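Local coordinates for protein perosamine synthetase (Caulobacter crescentus, PDB 3BN1) that catalyses the transfer of an amino group from L-glutamate to GDP-4-keto-6-deoxy-D-mannose, a pyridoxal-phosphate-dependent step that yields GDP-perosamine for O-antigen synthesis, at residues 58-63 / 230-235; 40-45 / 241-246; 83-88 / 102-107. All coordinates share one frame; numbering follows the deposited sequence.

Contact 1: residues 58-63 / 230-235; sequences ACNNGT and FNYRMT. With ACT (acetate ion), chain E.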
loop_
_atom_site.group_PDB
_atom_site.type_symbol
_atom_site.label_atom_id
_atom_site.label_comp_id
_atom_site.label_asym_id
_atom_site.label_seq_id
_atom_site.Cartn_x
_atom_site.Cartn_y
_atom_site.Cartn_z
ATOM N N ALA A 58 3.245 -3.833 -11.189
ATOM C CA ALA A 58 1.982 -3.447 -10.581
ATOM C C ALA A 58 2.171 -3.264 -9.075
ATOM O O ALA A 58 2.744 -4.101 -8.387
ATOM C CB ALA A 58 0.967 -4.523 -10.817
ATOM N N CYS A 59 1.668 -2.162 -8.559
ATOM C CA CYS A 59 1.840 -1.793 -7.123
ATOM C C CYS A 59 0.481 -1.464 -6.535
ATOM O O CYS A 59 -0.507 -1.266 -7.258
ATOM C CB CYS A 59 2.627 -0.474 -7.157
ATOM S SG CYS A 59 4.324 -0.655 -7.800
ATOM N N ASN A 60 0.432 -1.311 -5.229
ATOM C CA ASN A 60 -0.850 -1.007 -4.644
ATOM C C ASN A 60 -1.400 0.406 -4.793
ATOM O O ASN A 60 -2.577 0.632 -4.550
ATOM C CB ASN A 60 -0.980 -1.556 -3.231
ATOM C CG ASN A 60 0.165 -1.137 -2.326
ATOM O OD1 ASN A 60 0.180 -1.478 -1.145
ATOM N ND2 ASN A 60 1.140 -0.436 -2.872
ATOM N N ASN A 61 -0.559 1.338 -5.207
ATOM C CA ASN A 61 -1.002 2.684 -5.536
ATOM C C ASN A 61 0.083 3.442 -6.269
ATOM O O ASN A 61 1.200 2.964 -6.394
ATOM C CB ASN A 61 -1.759 3.428 -4.434
ATOM C CG ASN A 61 -0.888 3.736 -3.218
ATOM O OD1 ASN A 61 0.057 4.484 -3.334
ATOM N ND2 ASN A 61 -1.203 3.158 -2.061
ATOM N N GLY A 62 -0.250 4.628 -6.754
ATOM C CA GLY A 62 0.710 5.397 -7.514
ATOM C C GLY A 62 1.711 6.096 -6.591
ATOM O O GLY A 62 2.793 6.463 -6.997
ATOM N N THR A 63 1.382 6.249 -5.316
ATOM C CA THR A 63 2.335 6.898 -4.408
ATOM C C THR A 63 3.410 5.915 -3.997
ATOM O O THR A 63 4.594 6.238 -3.852
ATOM C CB THR A 63 1.535 7.344 -3.159
ATOM O OG1 THR A 63 0.662 8.375 -3.605
ATOM C CG2 THR A 63 2.475 7.956 -2.110
ATOM N N PHE A 230 9.220 -3.684 1.104
ATOM C CA PHE A 230 7.912 -3.099 1.442
ATOM C C PHE A 230 6.819 -4.028 1.030
ATOM O O PHE A 230 7.052 -5.031 0.323
ATOM C CB PHE A 230 7.703 -1.847 0.615
ATOM C CG PHE A 230 8.874 -0.911 0.657
ATOM C CD1 PHE A 230 9.103 -0.162 1.793
ATOM C CD2 PHE A 230 9.756 -0.775 -0.445
ATOM C CE1 PHE A 230 10.167 0.698 1.877
ATOM C CE2 PHE A 230 10.857 0.065 -0.363
ATOM C CZ PHE A 230 11.075 0.801 0.818
ATOM N N ASN A 231 5.614 -3.663 1.432
ATOM C CA ASN A 231 4.461 -4.441 0.970
ATOM C C ASN A 231 3.694 -3.497 0.036
ATOM O O ASN A 231 2.800 -2.746 0.451
ATOM C CB ASN A 231 3.525 -5.076 2.035
ATOM C CG ASN A 231 2.388 -5.849 1.380
ATOM O OD1 ASN A 231 2.244 -5.815 0.127
ATOM N ND2 ASN A 231 1.516 -6.475 2.198
ATOM N N TYR A 232 4.106 -3.538 -1.228
ATOM C CA TYR A 232 3.494 -2.639 -2.175
ATOM C C TYR A 232 2.860 -3.407 -3.324
ATOM O O TYR A 232 2.753 -2.886 -4.399
ATOM C CB TYR A 232 4.552 -1.679 -2.723
ATOM C CG TYR A 232 5.041 -0.580 -1.763
ATOM C CD1 TYR A 232 4.382 -0.305 -0.560
ATOM C CD2 TYR A 232 6.224 0.113 -2.039
ATOM C CE1 TYR A 232 4.836 0.715 0.299
ATOM C CE2 TYR A 232 6.662 1.148 -1.232
ATOM C CZ TYR A 232 5.946 1.459 -0.084
ATOM O OH TYR A 232 6.438 2.463 0.686
ATOM N N ARG A 233 2.480 -4.651 -3.096
ATOM C CA ARG A 233 1.938 -5.474 -4.171
ATOM C C ARG A 233 0.506 -5.142 -4.493
ATOM O O ARG A 233 -0.280 -4.879 -3.599
ATOM C CB ARG A 233 1.920 -6.943 -3.741
ATOM C CG ARG A 233 3.269 -7.407 -3.269
ATOM C CD ARG A 233 3.152 -8.816 -2.656
ATOM N NE ARG A 233 2.531 -8.816 -1.315
ATOM C CZ ARG A 233 3.079 -9.329 -0.203
ATOM N NH1 ARG A 233 4.263 -9.947 -0.255
ATOM N NH2 ARG A 233 2.408 -9.313 0.970
ATOM N N MET A 234 0.136 -5.323 -5.757
ATOM C CA MET A 234 -1.248 -5.136 -6.203
ATOM C C MET A 234 -2.022 -6.462 -5.990
ATOM O O MET A 234 -1.436 -7.546 -6.169
ATOM C CB MET A 234 -1.278 -4.850 -7.727
ATOM C CG MET A 234 -2.686 -4.488 -8.178
ATOM S SD MET A 234 -2.769 -4.077 -9.902
ATOM C CE MET A 234 -2.183 -2.314 -9.929
ATOM N N THR A 235 -3.310 -6.401 -5.632
ATOM C CA THR A 235 -4.094 -7.621 -5.570
ATOM C C THR A 235 -4.529 -8.097 -6.984
ATOM O O THR A 235 -4.570 -7.314 -7.966
ATOM C CB THR A 235 -5.392 -7.468 -4.769
ATOM O OG1 THR A 235 -6.283 -6.463 -5.355
ATOM C CG2 THR A 235 -5.051 -7.230 -3.321
HETATM C C ACT E . 3.669 -11.102 3.329
HETATM O O ACT E . 3.274 -9.902 3.427
HETATM O OXT ACT E . 4.403 -11.512 2.265
HETATM C CH3 ACT E . 3.367 -12.085 4.426
HETATM O O HOH W 1 1.601 -6.983 -7.323
#
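Cys-59 and Asn-60, at the end of strand 55-59 where the chain turns into the cofactor-binding N-terminus of helix 62-72, meet the irregular segment Tyr-232 to Met-234. Tyr-232 O is the focus. Asn-60 N donates to it over 2.9 Å, with a bent N-H...O angle of 135° and the nitrogen 56° out of the carbonyl plane, while Cys-59 CA brings a C-H to the same oxygen at 3.1 Å. The Asn-60 carboxamide, CG lying between backbone N and carbonyl carbon (chi1 53°), folds over the Tyr-232 backbone, with ND2 3.3 Å from Tyr-232 CA. Asn-61 is the N-cap of helix 62-72, its OD1 accepting a weak bond from Thr-63 N; there Gly-62 N and Thr-63 OG1 bind the phosphate of the cofactor-lysine at position 188. On the strand side, Met-234 CB packs on Ala-58 CB at 3.8 Å, its CE reaches Cys-59 O at 3.3 Å, and water 1 joins Met-234 N (2.7 Å) to Ala-58 O. One residue earlier, an acetate, probably from the crystallisation liquor, takes edge-on bonds from Arg-233 NH1 (to OXT) and NH2 (to O); Arg-233 NE is salt-bridged to Glu-194 of the second subunit.

Contact 2: residues 40-45 / 241-246; sequences IVEFEK and IGLAQL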
loop_
_atom_site.group_PDB
_atom_site.type_symbol
_atom_site.label_atom_id
_atom_site.label_comp_id
_atom_site.label_asym_id
_atom_site.label_seq_id
_atom_site.Cartn_x
_atom_site.Cartn_y
_atom_site.Cartn_z
ATOM N N ILE A 40 -2.752 -10.247 -12.452
ATOM C CA ILE A 40 -1.542 -9.453 -12.192
ATOM C C ILE A 40 -0.533 -9.542 -13.369
ATOM O O ILE A 40 -0.051 -8.535 -13.962
ATOM C CB ILE A 40 -0.919 -9.784 -10.785
ATOM C CG1 ILE A 40 -2.005 -9.835 -9.715
ATOM C CG2 ILE A 40 0.120 -8.741 -10.428
ATOM C CD1 ILE A 40 -1.481 -10.025 -8.290
ATOM N N VAL A 41 -0.195 -10.769 -13.723
ATOM C CA VAL A 41 0.758 -10.950 -14.792
ATOM C C VAL A 41 0.156 -10.435 -16.138
ATOM O O VAL A 41 0.864 -9.843 -16.969
ATOM C CB VAL A 41 1.135 -12.450 -14.821
ATOM C CG1 VAL A 41 -0.037 -13.267 -15.352
ATOM C CG2 VAL A 41 2.441 -12.695 -15.555
ATOM N N GLU A 42 -1.132 -10.713 -16.365
ATOM C CA GLU A 42 -1.761 -10.269 -17.613
ATOM C C GLU A 42 -1.808 -8.761 -17.721
ATOM O O GLU A 42 -1.473 -8.182 -18.752
ATOM C CB GLU A 42 -3.161 -10.824 -17.804
ATOM C CG GLU A 42 -3.164 -12.316 -18.016
ATOM C CD GLU A 42 -4.541 -12.843 -18.382
ATOM O OE1 GLU A 42 -5.530 -12.291 -17.860
ATOM O OE2 GLU A 42 -4.623 -13.798 -19.185
ATOM N N PHE A 43 -2.224 -8.143 -16.637
ATOM C CA PHE A 43 -2.280 -6.693 -16.602
ATOM C C PHE A 43 -0.881 -6.097 -16.774
ATOM O O PHE A 43 -0.667 -5.193 -17.611
ATOM C CB PHE A 43 -2.872 -6.269 -15.240
ATOM C CG PHE A 43 -3.147 -4.790 -15.138
ATOM C CD1 PHE A 43 -3.458 -4.038 -16.290
ATOM C CD2 PHE A 43 -3.057 -4.133 -13.897
ATOM C CE1 PHE A 43 -3.729 -2.656 -16.189
ATOM C CE2 PHE A 43 -3.299 -2.724 -13.805
ATOM C CZ PHE A 43 -3.635 -1.993 -14.946
ATOM N N GLU A 44 0.119 -6.655 -16.095
ATOM C CA GLU A 44 1.438 -6.092 -16.289
ATOM C C GLU A 44 1.857 -6.261 -17.737
ATOM O O GLU A 44 2.430 -5.362 -18.325
ATOM C CB GLU A 44 2.509 -6.693 -15.338
ATOM C CG GLU A 44 2.288 -6.365 -13.805
ATOM C CD GLU A 44 3.300 -7.038 -12.892
ATOM O OE1 GLU A 44 3.745 -8.149 -13.285
ATOM O OE2 GLU A 44 3.654 -6.474 -11.812
ATOM N N LYS A 45 1.577 -7.436 -18.285
ATOM C CA LYS A 45 1.935 -7.714 -19.665
ATOM C C LYS A 45 1.312 -6.713 -20.632
ATOM O O LYS A 45 1.980 -6.102 -21.455
ATOM C CB LYS A 45 1.442 -9.114 -20.016
ATOM C CG LYS A 45 2.445 -9.914 -20.832
ATOM C CD LYS A 45 1.789 -10.589 -22.041
ATOM C CE LYS A 45 1.717 -9.678 -23.277
ATOM N NZ LYS A 45 2.371 -10.250 -24.499
ATOM N N ILE A 241 -9.592 -5.620 -12.473
ATOM C CA ILE A 241 -10.257 -4.390 -12.874
ATOM C C ILE A 241 -9.350 -3.624 -13.830
ATOM O O ILE A 241 -9.758 -3.081 -14.903
ATOM C CB ILE A 241 -10.624 -3.481 -11.668
ATOM C CG1 ILE A 241 -11.592 -4.220 -10.704
ATOM C CG2 ILE A 241 -11.237 -2.145 -12.270
ATOM C CD1 ILE A 241 -11.962 -3.524 -9.356
ATOM N N GLY A 242 -8.085 -3.562 -13.448
ATOM C CA GLY A 242 -7.171 -2.868 -14.328
ATOM C C GLY A 242 -7.091 -3.404 -15.781
ATOM O O GLY A 242 -6.837 -2.696 -16.768
ATOM N N LEU A 243 -7.171 -4.702 -15.896
ATOM C CA LEU A 243 -6.999 -5.299 -17.187
ATOM C C LEU A 243 -8.228 -4.990 -18.005
ATOM O O LEU A 243 -8.160 -4.619 -19.194
ATOM C CB LEU A 243 -6.871 -6.804 -16.925
ATOM C CG LEU A 243 -6.640 -7.530 -18.255
ATOM C CD1 LEU A 243 -5.505 -6.937 -19.109
ATOM C CD2 LEU A 243 -6.537 -9.076 -18.142
ATOM N N ALA A 244 -9.381 -5.147 -17.366
ATOM C CA ALA A 244 -10.637 -4.835 -18.071
ATOM C C ALA A 244 -10.663 -3.350 -18.488
ATOM O O ALA A 244 -11.169 -2.989 -19.556
ATOM C CB ALA A 244 -11.831 -5.192 -17.201
ATOM N N GLN A 245 -10.107 -2.470 -17.662
ATOM C CA GLN A 245 -10.089 -1.039 -18.021
ATOM C C GLN A 245 -9.196 -0.853 -19.223
ATOM O O GLN A 245 -9.534 -0.086 -20.127
ATOM C CB GLN A 245 -9.489 -0.206 -16.889
ATOM C CG GLN A 245 -10.436 -0.086 -15.731
ATOM C CD GLN A 245 -11.407 1.089 -15.928
ATOM O OE1 GLN A 245 -11.039 2.263 -15.774
ATOM N NE2 GLN A 245 -12.641 0.766 -16.335
ATOM N N LEU A 246 -8.026 -1.499 -19.177
ATOM C CA LEU A 246 -7.071 -1.322 -20.264
ATOM C C LEU A 246 -7.577 -1.834 -21.598
ATOM O O LEU A 246 -7.243 -1.263 -22.628
ATOM C CB LEU A 246 -5.676 -1.865 -19.946
ATOM C CG LEU A 246 -4.402 -1.787 -20.811
ATOM C CD1 LEU A 246 -3.899 -0.407 -21.229
ATOM C CD2 LEU A 246 -3.235 -2.597 -20.198
#
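Gly-242 O takes the helical bond from Leu-246 N at 2.9 Å and has Phe-43 CE1 of the facing helix as a close neighbour at 3.2 Å. No hydrogen bond joins segments 40-45 and 241-246, although their helices share a weak one from Ile-40 N to Asn-236 OD1; the contact rests on the aromatic ring and its hydrocarbon neighbours. The Phe-43 side chain, with CG anti to the backbone N (chi1 -173°), lays its ring against the Gly-242 backbone. Because that residue has no side chain, the main chain itself forms the surface under the ring: Gly-242 CA lies 3.9 Å from the Phe-43 ring centroid and only 18° off the ring normal, a CH-pi contact over the face, and Gly-242 C and Leu-243 N sit over the same face, offset toward its rim. Leu-246 comes in differently, its CD2 approaching the ring edge at 4.0 Å from Phe-43 CE1. Leu-243 completes the interface. Its CD1 lies 4.1 Å from Phe-43 CA, whereas CD2 crosses the Glu-42 side chain, 3.4 Å from Glu-42 OE1; that carboxylate oxygen is in turn salt-bridged to Arg-38 NE.

The axes of the two short segments approach to 8.9 Å and run in roughly the same direction, 34° apart. Phe-184 and Met-234 also touch the Phe-43 ring. Helix 20-30 packs on helix 236-247 through Ile-241 and Ala-244 and reaches Leu-243 by Tyr-23, while Ile-241 meets Ile-33 of the second subunit.

Contact 3: residues 83-88 / 102-107; sequences VPSLTY and PVLVDN. With AKG (2-oxoglutaric acid), chain G.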
loop_
_atom_site.group_PDB
_atom_site.type_symbol
_atom_site.label_atom_id
_atom_site.label_comp_id
_atom_site.label_asym_id
_atom_site.label_seq_id
_atom_site.Cartn_x
_atom_site.Cartn_y
_atom_site.Cartn_z
ATOM N N VAL A 83 11.864 18.218 -8.686
ATOM C CA VAL A 83 10.418 18.005 -8.800
ATOM C C VAL A 83 9.735 19.376 -8.974
ATOM O O VAL A 83 10.162 20.346 -8.335
ATOM C CB VAL A 83 9.921 17.416 -7.474
ATOM C CG1 VAL A 83 8.440 17.057 -7.518
ATOM C CG2 VAL A 83 10.774 16.254 -7.051
ATOM N N PRO A 84 8.722 19.483 -9.853
ATOM C CA PRO A 84 8.015 20.760 -9.997
ATOM C C PRO A 84 7.240 21.073 -8.709
ATOM O O PRO A 84 6.713 20.185 -8.050
ATOM C CB PRO A 84 7.060 20.520 -11.163
ATOM C CG PRO A 84 6.997 19.037 -11.363
ATOM C CD PRO A 84 8.276 18.464 -10.835
ATOM N N SER A 85 7.215 22.334 -8.318
ATOM C CA SER A 85 6.427 22.765 -7.150
ATOM C C SER A 85 4.960 22.517 -7.475
ATOM O O SER A 85 4.215 22.073 -6.607
ATOM C CB SER A 85 6.582 24.253 -6.845
ATOM O OG SER A 85 6.050 24.575 -5.567
ATOM N N LEU A 86 4.570 22.767 -8.738
ATOM C CA LEU A 86 3.185 22.496 -9.191
ATOM C C LEU A 86 2.955 21.042 -9.550
ATOM O O LEU A 86 3.282 20.610 -10.672
ATOM C CB LEU A 86 2.793 23.358 -10.384
ATOM C CG LEU A 86 1.253 23.408 -10.638
ATOM C CD1 LEU A 86 0.555 24.208 -9.522
ATOM C CD2 LEU A 86 0.911 24.077 -11.964
ATOM N N THR A 87 2.399 20.297 -8.593
ATOM C CA THR A 87 2.139 18.844 -8.740
ATOM C C THR A 87 1.319 18.370 -7.533
ATOM O O THR A 87 1.146 19.110 -6.540
ATOM C CB THR A 87 3.433 17.980 -8.857
ATOM O OG1 THR A 87 3.094 16.597 -9.075
ATOM C CG2 THR A 87 4.300 18.044 -7.603
ATOM N N TYR A 88 0.916 17.109 -7.600
ATOM C CA TYR A 88 0.245 16.462 -6.495
ATOM C C TYR A 88 1.376 16.095 -5.500
ATOM O O TYR A 88 2.484 15.721 -5.867
ATOM C CB TYR A 88 -0.489 15.209 -6.973
ATOM C CG TYR A 88 -1.133 14.565 -5.782
ATOM C CD1 TYR A 88 -2.107 15.254 -5.044
ATOM C CD2 TYR A 88 -0.714 13.291 -5.371
ATOM C CE1 TYR A 88 -2.726 14.646 -3.996
ATOM C CE2 TYR A 88 -1.314 12.686 -4.328
ATOM C CZ TYR A 88 -2.262 13.380 -3.619
ATOM O OH TYR A 88 -2.792 12.774 -2.516
ATOM N N PRO A 102 13.802 17.132 -2.073
ATOM C CA PRO A 102 13.080 17.604 -3.257
ATOM C C PRO A 102 13.709 18.985 -3.592
ATOM O O PRO A 102 14.035 19.771 -2.690
ATOM C CB PRO A 102 11.663 17.791 -2.698
ATOM C CG PRO A 102 11.632 16.914 -1.515
ATOM C CD PRO A 102 12.931 17.144 -0.886
ATOM N N VAL A 103 13.909 19.275 -4.880
ATOM C CA VAL A 103 14.459 20.559 -5.351
ATOM C C VAL A 103 13.483 21.026 -6.402
ATOM O O VAL A 103 13.348 20.453 -7.512
ATOM C CB VAL A 103 15.892 20.423 -5.908
ATOM C CG1 VAL A 103 16.397 21.759 -6.570
ATOM C CG2 VAL A 103 16.821 19.971 -4.767
ATOM N N LEU A 104 12.736 22.036 -5.975
ATOM C CA LEU A 104 11.597 22.485 -6.684
ATOM C C LEU A 104 11.990 23.336 -7.840
ATOM O O LEU A 104 12.907 24.143 -7.745
ATOM C CB LEU A 104 10.592 23.260 -5.786
ATOM C CG LEU A 104 10.084 22.590 -4.497
ATOM C CD1 LEU A 104 9.109 23.446 -3.730
ATOM C CD2 LEU A 104 9.460 21.224 -4.853
ATOM N N VAL A 105 11.229 23.135 -8.907
ATOM C CA VAL A 105 11.407 23.862 -10.178
ATOM C C VAL A 105 10.027 24.391 -10.667
ATOM O O VAL A 105 8.962 23.808 -10.359
ATOM C CB VAL A 105 12.046 22.958 -11.279
ATOM C CG1 VAL A 105 11.113 21.758 -11.610
ATOM C CG2 VAL A 105 12.375 23.808 -12.501
ATOM N N ASP A 106 10.056 25.528 -11.369
ATOM C CA ASP A 106 8.847 26.207 -11.836
ATOM C C ASP A 106 8.403 25.492 -13.087
ATOM O O ASP A 106 9.146 24.686 -13.626
ATOM C CB ASP A 106 9.148 27.658 -12.241
ATOM C CG ASP A 106 8.026 28.581 -11.932
ATOM O OD1 ASP A 106 6.945 28.066 -11.592
ATOM O OD2 ASP A 106 8.209 29.808 -12.031
ATOM N N ASN A 107 7.176 25.764 -13.516
ATOM C CA ASN A 107 6.585 25.167 -14.713
ATOM C C ASN A 107 6.278 26.208 -15.773
ATOM O O ASN A 107 6.416 27.417 -15.544
ATOM C CB ASN A 107 5.214 24.540 -14.404
ATOM C CG ASN A 107 4.279 25.485 -13.671
ATOM O OD1 ASN A 107 4.428 25.643 -12.472
ATOM N ND2 ASN A 107 3.234 25.967 -14.316
HETATM C C1 AKG G . -6.633 13.903 -6.853
HETATM O O1 AKG G . -7.442 14.224 -5.941
HETATM O O2 AKG G . -6.670 14.456 -7.979
HETATM C C2 AKG G . -5.631 12.847 -6.605
HETATM O O5 AKG G . -4.932 12.454 -7.519
HETATM C C3 AKG G . -5.500 12.329 -5.188
HETATM C C4 AKG G . -4.573 11.135 -5.121
HETATM C C5 AKG G . -4.824 10.404 -3.829
HETATM O O3 AKG G . -4.094 9.408 -3.574
HETATM O O4 AKG G . -5.779 10.864 -2.948
HETATM O O HOH W 2 6.230 24.011 -10.712
#
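Val-83 and Pro-84 pair in parallel register with Leu-104 and Val-105, and this strand end is the tight half of the contact. Val-83 N donates to Val-103 O at 2.9 Å, Val-105 N returns a bond to Val-83 O at 3.0 Å, and Ser-85 N continues the ladder to Val-105 O at 3.1 Å. Val-105 CG1, placed between backbone N and carbonyl carbon (chi1 63°), presses within 3.6 Å of Pro-84 CA, and Leu-104 CD1 touches Ser-85 OG, the hydroxyl hydrogen-bonded to His-324.

Past Ser-85 the direct backbone bonds end and a water sits beside a looser side-chain contact. Water 2 accepts from Leu-86 N at 2.9 Å and donates to Asn-107 OD1 and to Val-105 O, the last carbonyl of the ladder. Leu-86 CB and Asn-107 OD1 meet at 3.5 Å. The departing chain carries Tyr-88 into the active site, where its ring meets C3 and C4 of the bound 2-oxoglutarate, with C2 over its face.

The pair closes the beta-alpha-beta unit of strand 80-84, helix 90-98 and strand 101-105, the last an outermost strand of the main sheet within this chain; helix 90-98 packs on Val-83 and Pro-102, helix 338-346 on Leu-86 and Asn-107.

Overall arrangement
All three contacts are largely buried, but contact 2 has the more open edge, with Glu-42 and Leu-243 partly exposed; contacts 1 and 3 each have a single partly exposed touching residue, Arg-233 and Val-103. Contacts 1 and 3 reach the two outermost strands of the same seven-stranded sheet, with centres 24 Å apart: contact 3 is regular parallel pairing between neighbouring strands, whereas contact 1 ties a strand end to a segment without helix or strand and borders the second subunit. Both lead toward the active site. Contact 2, helix on helix, is apolar and CH-pi in character. It touches contact 1, where Glu-44 OE2 lies 2.7 Å from Ala-58 N, a probable hydrogen bond; contact 3 stays about 18 Å from contact 2 at nearest atoms.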